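Local structure of WZI (Escherichia coli, 2YNK) at residues A407-G412 against N435-D440. The protein serves as an outer membrane beta-barrel lectin in group 1 capsule assembly, probably binding the capsular polysaccharide at the cell surface. Sequence-based numbering, arbitrary orientation.
Sequences ADTLKG and NANNSD. With HEX (hexane), chain R.
The carboxylate of D408 meets the backbone N-H groups of N437 and N438 at the open end of an antiparallel hairpin in the outer membrane beta-barrel. At one edge, D408 OD1 accepts the N-H of N437 at 2.7 Å through its syn lone pair. Above the plane, by 50°, N438 N reaches D408 OD2 at 3.1 Å, with a weaker bond to D408 OD1. The methyl CB of A436 lies 3.6 Å from D408 OD2, and the side chains of D408 and N437 pass each other at a slant, N437 CB next to D408 OD1, carboxylate and amide planes 34° apart.

Here strand 408-422 begins and strand 425-435 gives way to the loop before the last strand, 444-454. K411 and N435 form a hydrogen-bonded pair: K411 N donates to N435 O (3.0 Å), and N435 N donates to K411 O (2.8 Å). Between these rungs and D408, L410 CA makes a CA-H...O contact with N435 O.

After N435 the ladder stops, and aspartate suits its place because its two acceptor oxygens can take up successive N-H groups of a chain that has left the sheet. Through its backbone D408 also pairs with V393 of strand 383-393, so the residue joins that neighbouring strand to the loop. Small A436 fits beside leucine: its CB meets L410 CD2 at 3.9 Å, while the leucine also touches F404.

K411 and N435 set their CB atoms on the same face of the sheet. Lysine offers a long extended methylene chain, its CD 4.2 Å from C1 of a bound hexane, while its charged end leads away from 435-440. CG of N435 stands anti to its backbone N (chi1 -156°); the side-chain end leads away from 407-412, and N435 ND2 lies 3.5 Å from hexane C2.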
loop_
_atom_site.group_PDB
_atom_site.type_symbol
_atom_site.label_atom_id
_atom_site.label_comp_id
_atom_site.label_asym_id
_atom_site.label_seq_id
_atom_site.Cartn_x
_atom_site.Cartn_y
_atom_site.Cartn_z
ATOM N N ALA A 407 4.624 15.081 -19.510
ATOM C CA ALA A 407 3.732 14.255 -20.308
ATOM C C ALA A 407 4.567 13.212 -21.041
ATOM O O ALA A 407 5.459 13.552 -21.824
ATOM C CB ALA A 407 2.932 15.094 -21.283
ATOM N N ASP A 408 4.288 11.942 -20.752
ATOM C CA ASP A 408 5.057 10.844 -21.316
ATOM C C ASP A 408 4.178 9.608 -21.506
ATOM O O ASP A 408 3.158 9.467 -20.847
ATOM C CB ASP A 408 6.226 10.536 -20.384
ATOM C CG ASP A 408 7.439 10.003 -21.114
ATOM O OD1 ASP A 408 7.294 9.521 -22.262
ATOM O OD2 ASP A 408 8.554 10.066 -20.534
ATOM N N THR A 409 4.560 8.740 -22.437
ATOM C CA THR A 409 3.972 7.403 -22.562
ATOM C C THR A 409 5.054 6.389 -22.221
ATOM O O THR A 409 6.107 6.363 -22.850
ATOM C CB THR A 409 3.446 7.109 -23.976
ATOM O OG1 THR A 409 2.362 7.996 -24.275
ATOM C CG2 THR A 409 2.953 5.665 -24.078
ATOM N N LEU A 410 4.790 5.563 -21.222
ATOM C CA LEU A 410 5.777 4.611 -20.730
ATOM C C LEU A 410 5.388 3.208 -21.157
ATOM O O LEU A 410 4.243 2.820 -20.997
ATOM C CB LEU A 410 5.854 4.696 -19.208
ATOM C CG LEU A 410 5.993 6.128 -18.688
ATOM C CD1 LEU A 410 6.044 6.119 -17.169
ATOM C CD2 LEU A 410 7.216 6.830 -19.287
ATOM N N LYS A 411 6.336 2.484 -21.746
ATOM C CA LYS A 411 6.188 1.064 -22.049
ATOM C C LYS A 411 7.405 0.385 -21.455
ATOM O O LYS A 411 8.521 0.553 -21.964
ATOM C CB LYS A 411 6.137 0.812 -23.553
ATOM C CG LYS A 411 4.823 1.205 -24.202
ATOM C CD LYS A 411 4.995 1.588 -25.664
ATOM C CE LYS A 411 3.699 2.160 -26.230
ATOM N NZ LYS A 411 3.860 2.748 -27.591
ATOM N N GLY A 412 7.184 -0.367 -20.375
ATOM C CA GLY A 412 8.280 -0.949 -19.611
ATOM C C GLY A 412 8.088 -2.394 -19.191
ATOM O O GLY A 412 6.964 -2.880 -19.056
ATOM N N ASN A 435 10.754 2.166 -22.298
ATOM C CA ASN A 435 10.590 2.968 -23.501
ATOM C C ASN A 435 9.819 4.234 -23.113
ATOM O O ASN A 435 8.667 4.155 -22.669
ATOM C CB ASN A 435 9.816 2.163 -24.551
ATOM C CG ASN A 435 10.077 2.623 -25.971
ATOM O OD1 ASN A 435 9.929 3.806 -26.311
ATOM N ND2 ASN A 435 10.449 1.677 -26.823
ATOM N N ALA A 436 10.460 5.394 -23.271
ATOM C CA ALA A 436 9.860 6.675 -22.898
ATOM C C ALA A 436 10.112 7.744 -23.957
ATOM O O ALA A 436 10.944 7.561 -24.846
ATOM C CB ALA A 436 10.408 7.127 -21.557
ATOM N N ASN A 437 9.389 8.857 -23.860
ATOM C CA ASN A 437 9.571 9.988 -24.782
ATOM C C ASN A 437 10.263 11.199 -24.143
ATOM O O ASN A 437 10.937 11.953 -24.835
ATOM C CB ASN A 437 8.229 10.398 -25.398
ATOM C CG ASN A 437 7.552 9.257 -26.155
ATOM O OD1 ASN A 437 6.354 9.017 -25.989
ATOM N ND2 ASN A 437 8.318 8.548 -26.989
ATOM N N ASN A 438 10.102 11.385 -22.834
ATOM C CA ASN A 438 10.797 12.447 -22.110
ATOM C C ASN A 438 10.902 12.162 -20.617
ATOM O O ASN A 438 10.469 12.965 -19.803
ATOM C CB ASN A 438 10.098 13.794 -22.339
ATOM C CG ASN A 438 10.852 14.980 -21.729
ATOM O OD1 ASN A 438 12.013 14.870 -21.294
ATOM N ND2 ASN A 438 10.181 16.127 -21.691
ATOM N N SER A 439 11.487 11.020 -20.268
ATOM C CA SER A 439 11.711 10.651 -18.868
ATOM C C SER A 439 12.948 11.350 -18.292
ATOM O O SER A 439 13.807 11.809 -19.034
ATOM C CB SER A 439 11.875 9.137 -18.748
ATOM O OG SER A 439 12.163 8.746 -17.417
ATOM N N ASP A 440 13.027 11.422 -16.965
ATOM C CA ASP A 440 14.196 11.964 -16.269
ATOM C C ASP A 440 15.019 10.845 -15.602
ATOM O O ASP A 440 15.746 11.077 -14.627
ATOM C CB ASP A 440 13.757 13.007 -15.231
ATOM C CG ASP A 440 13.205 14.276 -15.866
ATOM O OD1 ASP A 440 13.672 14.664 -16.965
ATOM O OD2 ASP A 440 12.306 14.899 -15.257
HETATM C C1 HEX R . 7.667 -0.787 -27.777
HETATM C C2 HEX R . 8.955 -1.465 -27.349
HETATM C C3 HEX R . 8.947 -1.807 -25.856
HETATM C C4 HEX R . 8.710 -3.300 -25.596
HETATM C C5 HEX R . 9.168 -3.719 -24.199
HETATM C C6 HEX R . 8.195 -3.243 -23.144
#